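PDB 3ZRR: serine-pyruvate aminotransferase (AgxT) from Sulfolobus solfataricus, which probably transfers amino groups from serine or alanine to keto acids such as pyruvate or glyoxylate, using pyridoxal 5'-phosphate as cofactor. Local coordinates for residues P110-K115 and V290-E295; A132-E137 and V161-S166; P145-I150 and E176-D181. One frame throughout, in Å; residues are numbered along the deposited sequence. Where two conformers were deposited one is given.

Overall arrangement
Contact 2 lies in the mixed sheet, where strands 128-134 and 157-163 run side by side with the cofactor beyond their C-terminal ends; its centre is about 6 Å from the centre of the chain. Contact 3 packs helix 146-153, which links them, against the loop before strand 182-186. Its centre is about 11 Å from that of contact 2, and Leu133 and His135 touch the helix. Contact 1 joins two loops farther out, its centre about 15 Å from that of contact 2 and about 19 Å from that of contact 3, meeting the latter through Tyr113 and Pro145. In sequence, residues 110-115 and 290-295 enclose the other four segments, which alternate, and so tie the sheet region to strand 288-289.

Contact 1 of 3, residues P110-K115 and V290-E295; sequences PGDYVK and VARRPE
Asp112, Lys115 and Arg293 form a salt-bridge network between the loop before helix 116-125 and the loop after strand 288-289. Its firm part is local: Asp112 OD1 accepts Lys115 NZ at 2.8 Å from above the carboxylate plane, and the backbone N of Tyr113 at 2.9 Å on its anti lone pair. The link across is weak. In the conformer described, one of two for Arg293, NE lies 3.4 Å from both Asp112 OD1 and Asp112 OD2, two weak bonds of which the one to OD2 is the straighter (166°), with carboxylate and guanidinium planes 65° apart, while Lys115 CE sits over a guanidinium face. An alanine in place of this aspartate would remove both oxygens and is likely to leave the neighbouring charges of Lys115 and Arg293 without their shared counter-charge, and Tyr113 N without its acceptor.

Backbone bonding is firmer: Arg292 N donates to Gly111 O at 2.9 Å, and a water donates to the same oxygen while accepting from Arg293 N. Arg292 rests CG on Pro110 O, then folds back so that NE donates to Val290 O at 3.0 Å; its NH2 bonds Glu288, a calcium-binding residue.

The Tyr113 ring, with CG between backbone N and carbonyl carbon (chi1 67°), turns an edge to Arg293 CB, and its OH donates to the anti lone pair of Glu295 OE2 at 2.7 Å.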
# COMPACT_ATOMS: atom_id res chain seq x y z
N PRO A 110 -30.45 28.91 -19.39
CA PRO A 110 -29.30 27.99 -19.27
C PRO A 110 -28.04 28.68 -18.73
O PRO A 110 -27.69 29.77 -19.17
CB PRO A 110 -29.06 27.53 -20.69
CG PRO A 110 -30.46 27.60 -21.37
CD PRO A 110 -31.16 28.77 -20.69
N GLY A 111 -27.36 28.04 -17.79
CA GLY A 111 -26.09 28.56 -17.29
C GLY A 111 -26.23 29.72 -16.31
O GLY A 111 -25.23 30.25 -15.84
N ASP A 112 -27.46 30.12 -16.02
CA ASP A 112 -27.72 31.16 -15.03
C ASP A 112 -28.07 30.45 -13.71
O ASP A 112 -27.86 29.25 -13.56
CB ASP A 112 -28.88 32.04 -15.50
CG ASP A 112 -28.73 33.49 -15.10
OD1 ASP A 112 -28.53 33.81 -13.90
OD2 ASP A 112 -28.81 34.33 -16.02
N TYR A 113 -28.58 31.20 -12.74
CA TYR A 113 -29.02 30.64 -11.49
C TYR A 113 -30.29 31.37 -11.03
O TYR A 113 -30.49 32.54 -11.35
CB TYR A 113 -27.93 30.75 -10.41
CG TYR A 113 -27.63 32.16 -10.00
CD1 TYR A 113 -26.73 32.94 -10.72
CD2 TYR A 113 -28.24 32.74 -8.88
CE1 TYR A 113 -26.43 34.24 -10.34
CE2 TYR A 113 -27.96 34.05 -8.49
CZ TYR A 113 -27.05 34.79 -9.24
OH TYR A 113 -26.77 36.08 -8.91
N VAL A 114 -31.11 30.67 -10.25
CA VAL A 114 -32.37 31.20 -9.75
C VAL A 114 -32.08 32.23 -8.66
O VAL A 114 -31.44 31.91 -7.64
CB VAL A 114 -33.26 30.06 -9.20
CG1 VAL A 114 -34.64 30.60 -8.72
CG2 VAL A 114 -33.46 29.03 -10.29
N LYS A 115 -32.54 33.46 -8.88
CA LYS A 115 -32.23 34.52 -7.91
C LYS A 115 -32.97 34.26 -6.63
O LYS A 115 -34.05 33.64 -6.67
CB LYS A 115 -32.61 35.91 -8.45
CG LYS A 115 -32.18 36.18 -9.89
CD LYS A 115 -30.68 36.46 -9.98
CE LYS A 115 -30.17 36.67 -11.42
NZ LYS A 115 -29.96 35.36 -12.08
N VAL A 290 -18.87 29.25 -19.19
CA VAL A 290 -20.28 28.86 -19.33
C VAL A 290 -21.19 29.61 -18.34
O VAL A 290 -22.24 30.15 -18.75
CB VAL A 290 -20.49 27.32 -19.23
CG1 VAL A 290 -21.96 26.98 -19.14
CG2 VAL A 290 -19.93 26.63 -20.43
N ALA A 291 -20.80 29.67 -17.07
CA ALA A 291 -21.61 30.41 -16.08
C ALA A 291 -21.91 31.83 -16.58
O ALA A 291 -20.99 32.56 -16.97
CB ALA A 291 -20.91 30.46 -14.77
N ARG A 292 -23.18 32.22 -16.60
CA ARG A 292 -23.59 33.50 -17.22
C ARG A 292 -23.21 34.67 -16.34
O ARG A 292 -22.86 35.72 -16.85
CB ARG A 292 -25.11 33.57 -17.51
CG ARG A 292 -25.68 32.59 -18.55
CD ARG A 292 -25.16 32.81 -19.97
NE ARG A 292 -23.76 32.39 -20.11
CZ ARG A 292 -23.00 32.62 -21.18
NH1 ARG A 292 -23.50 33.28 -22.23
NH2 ARG A 292 -21.73 32.20 -21.20
N ARG A 293 -23.28 34.48 -15.03
CA ARG A 293 -23.08 35.58 -14.09
C ARG A 293 -21.81 35.37 -13.27
O ARG A 293 -21.69 34.39 -12.54
CB ARG A 293 -24.30 35.72 -13.16
CG ARG A 293 -25.62 35.80 -13.90
CD ARG A 293 -26.21 37.17 -13.99
NE ARG A 293 -27.58 37.04 -14.48
CZ ARG A 293 -28.50 38.01 -14.51
NH1 ARG A 293 -28.23 39.23 -14.06
NH2 ARG A 293 -29.70 37.75 -14.99
N PRO A 294 -20.84 36.32 -13.37
CA PRO A 294 -19.54 36.18 -12.68
C PRO A 294 -19.61 35.91 -11.19
O PRO A 294 -18.76 35.18 -10.65
CB PRO A 294 -18.83 37.52 -12.94
CG PRO A 294 -19.53 38.15 -14.12
CD PRO A 294 -20.92 37.56 -14.20
N GLU A 295 -20.59 36.49 -10.50
CA GLU A 295 -20.72 36.25 -9.07
C GLU A 295 -21.01 34.77 -8.75
O GLU A 295 -20.81 34.35 -7.63
CB GLU A 295 -21.76 37.18 -8.45
CG GLU A 295 -23.21 36.86 -8.80
CD GLU A 295 -23.69 37.49 -10.10
OE1 GLU A 295 -22.86 37.96 -10.93
OE2 GLU A 295 -24.93 37.50 -10.29
O HOH W 1 -24.62 32.04 -13.77

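Contact 2 of 3, residues A132-E137 and V161-S166; sequences ALTHVE and VVDGVS. With PXG (3-[O-phosphonopyridoxyl]--amino-benzoic acid), chain C.
Asp163 O is gripped twice: His135 N donates to it at 2.8 Å, and a water donates at 3.0 Å while accepting from Val136 N and Ser166 N. This water joins the two chains past the ends of parallel strands 128-134 and 157-163. Before it, the ladder is regular: Leu133 N bonds Val161 O and Asp163 N bonds Leu133 O, both at 2.8 Å. On the face holding Leu133 and Val162, CD1 of the first approaches CG2 of the second, and His135 CB abuts Val162 CG1. Val136 CB packs on Ser166 O at 3.6 Å.

On the other face, Thr134 and Asp163 point the same way, and a water joins Thr134 OG1 to Asp163 OD2. With CG anti to the backbone N (chi1 169°), Asp163 reaches the cofactor: OD1 accepts Val165 N in an Asx turn, fixing its rotation, and OD2 lies 2.6 Å from N1 of the bound phosphopyridoxyl-aminobenzoate adduct. Val165 CG1 sits over one face of the pyridine ring, 3.5 Å from its C3. Ser166, a cofactor-binding residue, bonds Thr138 through OG. Placing an aspartate beside the ring nitrogen is characteristic of fold-type I enzymes, where it probably strengthens the cofactor as an electron sink.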
# COMPACT_ATOMS: atom_id res chain seq x y z
N ALA A 132 -35.27 22.38 -1.89
CA ALA A 132 -33.99 21.75 -2.27
C ALA A 132 -33.16 22.70 -3.11
O ALA A 132 -33.66 23.22 -4.11
CB ALA A 132 -34.22 20.43 -3.04
N LEU A 133 -31.91 22.92 -2.70
CA LEU A 133 -30.95 23.74 -3.44
C LEU A 133 -29.72 22.92 -3.84
O LEU A 133 -29.42 21.89 -3.21
CB LEU A 133 -30.49 24.94 -2.59
CG LEU A 133 -31.57 25.72 -1.84
CD1 LEU A 133 -30.97 26.74 -0.87
CD2 LEU A 133 -32.45 26.39 -2.85
N THR A 134 -29.01 23.37 -4.87
CA THR A 134 -27.72 22.82 -5.26
C THR A 134 -26.68 23.92 -5.05
O THR A 134 -26.73 24.94 -5.74
CB THR A 134 -27.72 22.44 -6.72
OG1 THR A 134 -28.88 21.65 -7.03
CG2 THR A 134 -26.45 21.67 -7.05
N HIS A 135 -25.75 23.72 -4.12
CA HIS A 135 -24.75 24.75 -3.84
C HIS A 135 -23.90 25.06 -5.08
O HIS A 135 -23.83 26.22 -5.52
CB HIS A 135 -23.87 24.35 -2.67
CG HIS A 135 -23.12 25.50 -2.05
ND1 HIS A 135 -22.46 25.39 -0.85
CD2 HIS A 135 -22.95 26.78 -2.47
CE1 HIS A 135 -21.88 26.54 -0.56
NE2 HIS A 135 -22.17 27.41 -1.52
N VAL A 136 -23.29 24.03 -5.66
CA VAL A 136 -22.61 24.17 -6.95
C VAL A 136 -23.19 23.15 -7.93
O VAL A 136 -23.20 21.95 -7.64
CB VAL A 136 -21.09 23.97 -6.84
CG1 VAL A 136 -20.43 23.81 -8.26
CG2 VAL A 136 -20.45 25.12 -6.09
N GLU A 137 -23.68 23.65 -9.06
CA GLU A 137 -24.23 22.81 -10.12
C GLU A 137 -23.10 22.37 -11.02
O GLU A 137 -22.57 23.16 -11.83
CB GLU A 137 -25.34 23.53 -10.92
CG GLU A 137 -25.80 22.75 -12.14
CD GLU A 137 -26.27 21.33 -11.79
OE1 GLU A 137 -27.21 21.20 -10.99
OE2 GLU A 137 -25.70 20.36 -12.33
N VAL A 161 -32.94 21.83 2.31
CA VAL A 161 -31.85 20.90 2.02
C VAL A 161 -30.94 21.47 0.94
O VAL A 161 -31.41 22.06 -0.04
CB VAL A 161 -32.36 19.49 1.63
CG1 VAL A 161 -33.33 19.54 0.48
CG2 VAL A 161 -31.19 18.54 1.30
N VAL A 162 -29.63 21.29 1.12
CA VAL A 162 -28.61 21.77 0.19
C VAL A 162 -27.71 20.63 -0.25
O VAL A 162 -27.06 19.99 0.58
CB VAL A 162 -27.72 22.91 0.80
CG1 VAL A 162 -26.70 23.44 -0.26
CG2 VAL A 162 -28.58 24.06 1.36
N ASP A 163 -27.70 20.36 -1.56
CA ASP A 163 -26.72 19.47 -2.18
C ASP A 163 -25.37 20.21 -2.31
O ASP A 163 -25.22 21.10 -3.15
CB ASP A 163 -27.26 18.98 -3.54
CG ASP A 163 -26.21 18.27 -4.38
OD1 ASP A 163 -25.06 18.03 -3.92
OD2 ASP A 163 -26.58 17.97 -5.54
N GLY A 164 -24.41 19.83 -1.47
CA GLY A 164 -23.06 20.41 -1.47
C GLY A 164 -21.99 19.44 -1.98
O GLY A 164 -20.81 19.55 -1.62
N VAL A 165 -22.40 18.47 -2.80
CA VAL A 165 -21.44 17.51 -3.37
C VAL A 165 -20.21 18.21 -3.99
O VAL A 165 -19.07 17.80 -3.72
CB VAL A 165 -22.09 16.52 -4.36
CG1 VAL A 165 -21.03 15.73 -5.14
CG2 VAL A 165 -23.04 15.54 -3.62
N SER A 166 -20.43 19.27 -4.77
CA SER A 166 -19.32 20.02 -5.39
C SER A 166 -18.97 21.31 -4.66
O SER A 166 -18.39 22.22 -5.29
CB SER A 166 -19.66 20.36 -6.85
OG SER A 166 -19.67 19.23 -7.65
N1 PXG C . -24.96 16.36 -6.78
C2 PXG C . -23.91 16.95 -7.38
C2A PXG C . -23.77 18.47 -7.36
C3 PXG C . -22.93 16.16 -8.01
O3 PXG C . -21.88 16.78 -8.59
C5 PXG C . -24.15 14.19 -7.39
C6 PXG C . -25.10 15.01 -6.76
C5A PXG C . -24.33 12.67 -7.38
OP4 PXG C . -23.27 12.10 -6.60
P PXG C . -22.94 10.55 -6.69
OP1 PXG C . -21.86 10.40 -5.66
OP2 PXG C . -22.55 10.32 -8.14
OP3 PXG C . -24.28 9.94 -6.35
C4 PXG C . -23.05 14.77 -8.01
C4A PXG C . -22.01 13.87 -8.66
C7 PXG C . -19.60 14.68 -14.24
C8 PXG C . -19.95 13.93 -12.99
O2 PXG C . -20.14 14.34 -15.33
C9 PXG C . -20.36 14.61 -11.83
C10 PXG C . -20.68 13.90 -10.68
C11 PXG C . -20.58 12.51 -10.71
C12 PXG C . -20.16 11.83 -11.86
C13 PXG C . -19.85 12.55 -13.00
O8 PXG C . -18.77 15.62 -14.16
N9 PXG C . -21.09 14.54 -9.55
O HOH W 2 -28.87 19.10 -6.54
O HOH W 3 -22.97 21.11 -5.07

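Contact 3 of 3, residues P145-I150 and E176-D181; sequences PVKDVI and EEWNVD. With CA (calcium ion), chain E.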
# COMPACT_ATOMS: atom_id res chain seq x y z
N PRO A 145 -26.23 31.31 -4.71
CA PRO A 145 -26.00 32.08 -3.48
C PRO A 145 -26.93 31.55 -2.41
O PRO A 145 -27.97 32.16 -2.10
CB PRO A 145 -26.36 33.52 -3.88
CG PRO A 145 -27.30 33.40 -4.99
CD PRO A 145 -26.90 32.12 -5.75
N VAL A 146 -26.54 30.40 -1.84
CA VAL A 146 -27.42 29.67 -0.94
C VAL A 146 -27.73 30.43 0.33
O VAL A 146 -28.88 30.41 0.77
CB VAL A 146 -26.94 28.22 -0.63
CG1 VAL A 146 -26.81 27.42 -1.91
CG2 VAL A 146 -25.65 28.21 0.17
N LYS A 147 -26.73 31.13 0.88
CA LYS A 147 -26.93 31.97 2.06
C LYS A 147 -28.01 33.02 1.79
O LYS A 147 -28.90 33.20 2.61
CB LYS A 147 -25.64 32.69 2.42
CG LYS A 147 -25.75 33.65 3.61
CD LYS A 147 -24.67 34.72 3.47
CE LYS A 147 -24.25 35.30 4.79
NZ LYS A 147 -22.97 36.06 4.61
N ASP A 148 -27.93 33.70 0.64
CA ASP A 148 -28.87 34.76 0.32
C ASP A 148 -30.26 34.18 0.15
O ASP A 148 -31.23 34.74 0.69
CB ASP A 148 -28.45 35.54 -0.92
CG ASP A 148 -27.13 36.31 -0.74
OD1 ASP A 148 -26.67 36.56 0.40
OD2 ASP A 148 -26.52 36.69 -1.77
N VAL A 149 -30.36 33.05 -0.57
CA VAL A 149 -31.63 32.35 -0.77
C VAL A 149 -32.29 32.03 0.56
O VAL A 149 -33.46 32.36 0.78
CB VAL A 149 -31.48 31.06 -1.60
CG1 VAL A 149 -32.79 30.26 -1.61
CG2 VAL A 149 -31.07 31.38 -3.02
N ILE A 150 -31.52 31.41 1.46
CA ILE A 150 -32.05 30.97 2.76
C ILE A 150 -32.50 32.14 3.63
O ILE A 150 -33.57 32.08 4.23
CB ILE A 150 -31.04 30.06 3.52
CG1 ILE A 150 -30.85 28.75 2.77
CG2 ILE A 150 -31.54 29.75 4.93
CD1 ILE A 150 -29.60 28.01 3.12
N GLU A 176 -25.00 25.62 10.21
CA GLU A 176 -25.69 26.05 11.43
C GLU A 176 -26.06 27.53 11.34
O GLU A 176 -27.23 27.88 11.47
CB GLU A 176 -24.85 25.77 12.67
CG GLU A 176 -25.46 26.34 13.95
CD GLU A 176 -25.03 25.59 15.20
OE1 GLU A 176 -23.94 25.00 15.22
OE2 GLU A 176 -25.81 25.59 16.17
N GLU A 177 -25.07 28.39 11.10
CA GLU A 177 -25.32 29.83 10.98
C GLU A 177 -26.42 30.13 9.95
O GLU A 177 -27.31 30.92 10.23
CB GLU A 177 -24.02 30.58 10.67
CG GLU A 177 -24.13 32.11 10.67
CD GLU A 177 -22.81 32.79 10.32
OE1 GLU A 177 -21.75 32.35 10.82
OE2 GLU A 177 -22.83 33.76 9.54
N TRP A 178 -26.38 29.47 8.78
CA TRP A 178 -27.42 29.66 7.75
C TRP A 178 -28.73 28.91 8.02
O TRP A 178 -29.70 29.09 7.28
CB TRP A 178 -26.91 29.27 6.35
CG TRP A 178 -25.64 29.98 5.90
CD1 TRP A 178 -25.15 31.17 6.35
CD2 TRP A 178 -24.75 29.54 4.88
NE1 TRP A 178 -23.98 31.48 5.70
CE2 TRP A 178 -23.72 30.50 4.78
CE3 TRP A 178 -24.70 28.41 4.04
CZ2 TRP A 178 -22.67 30.38 3.87
CZ3 TRP A 178 -23.64 28.29 3.14
CH2 TRP A 178 -22.64 29.27 3.06
N ASN A 179 -28.77 28.08 9.06
CA ASN A 179 -29.98 27.33 9.43
C ASN A 179 -30.46 26.39 8.30
O ASN A 179 -31.59 26.49 7.82
CB ASN A 179 -31.08 28.32 9.88
CG ASN A 179 -32.13 27.69 10.78
OD1 ASN A 179 -32.19 26.47 10.95
ND2 ASN A 179 -32.99 28.53 11.35
N VAL A 180 -29.58 25.49 7.87
CA VAL A 180 -29.93 24.51 6.85
C VAL A 180 -30.38 23.27 7.61
O VAL A 180 -29.82 22.93 8.66
CB VAL A 180 -28.72 24.18 5.94
CG1 VAL A 180 -29.02 22.96 5.06
CG2 VAL A 180 -28.35 25.37 5.07
N ASP A 181 -31.39 22.58 7.09
CA ASP A 181 -31.83 21.35 7.77
C ASP A 181 -31.11 20.06 7.37
O ASP A 181 -30.93 19.16 8.22
CB ASP A 181 -33.34 21.23 7.67
CG ASP A 181 -34.03 22.43 8.29
OD1 ASP A 181 -33.93 22.58 9.53
OD2 ASP A 181 -34.60 23.24 7.53
CA CA E . -25.00 38.00 0.11
O HOH W 4 -21.83 33.76 6.35
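Trp178 lays its indole against helix 146-153, with the side chain of Lys147 running across one face. Lys147 CG makes a CH-pi contact, 3.8 Å from the centroid of the five-membered ring and 26° off its normal, while CB lies over the same face, offset toward the rim. Because CG is anti to the backbone N (chi1 178°) and the chain beyond stays extended, CG lies over the pyrrole part, and CD and CE run out past NE1, carrying the ammonium with them.

The apolar contacts continue on both sides of Lys147 along the helix. Val146 CG2 meets the benzo part of the indole at CZ3, 3.6 Å away. One turn on, Ile150 divides its branches: CG2 presses tightly on Trp178 O, at 3.1 Å, and CD1 crosses to Val180 CG2 at 3.5 Å.

Polar linkage is indirect. A single water in the indole plane accepts from Trp178 NE1 at 3.2 Å and from Lys147 NZ at 3.1 Å, and donates weakly to Glu177 OE2, so that it serves both nitrogens at the border of the apolar patch. The type I turn from Glu176 to Asn179, closed by Asn179 N on Glu176 O, presents the tryptophan to the helix.

Asp148 turns from this interface and binds a calcium ion, OD1 at 2.2 Å and OD2 more loosely. The helix is the crossover of a beta-alpha-beta unit linking parallel strands 128-134 and 157-163, and Trp178 packs it against the loop that leads to strand 182-186, in the large cofactor-binding domain of a fold-type I aminotransferase.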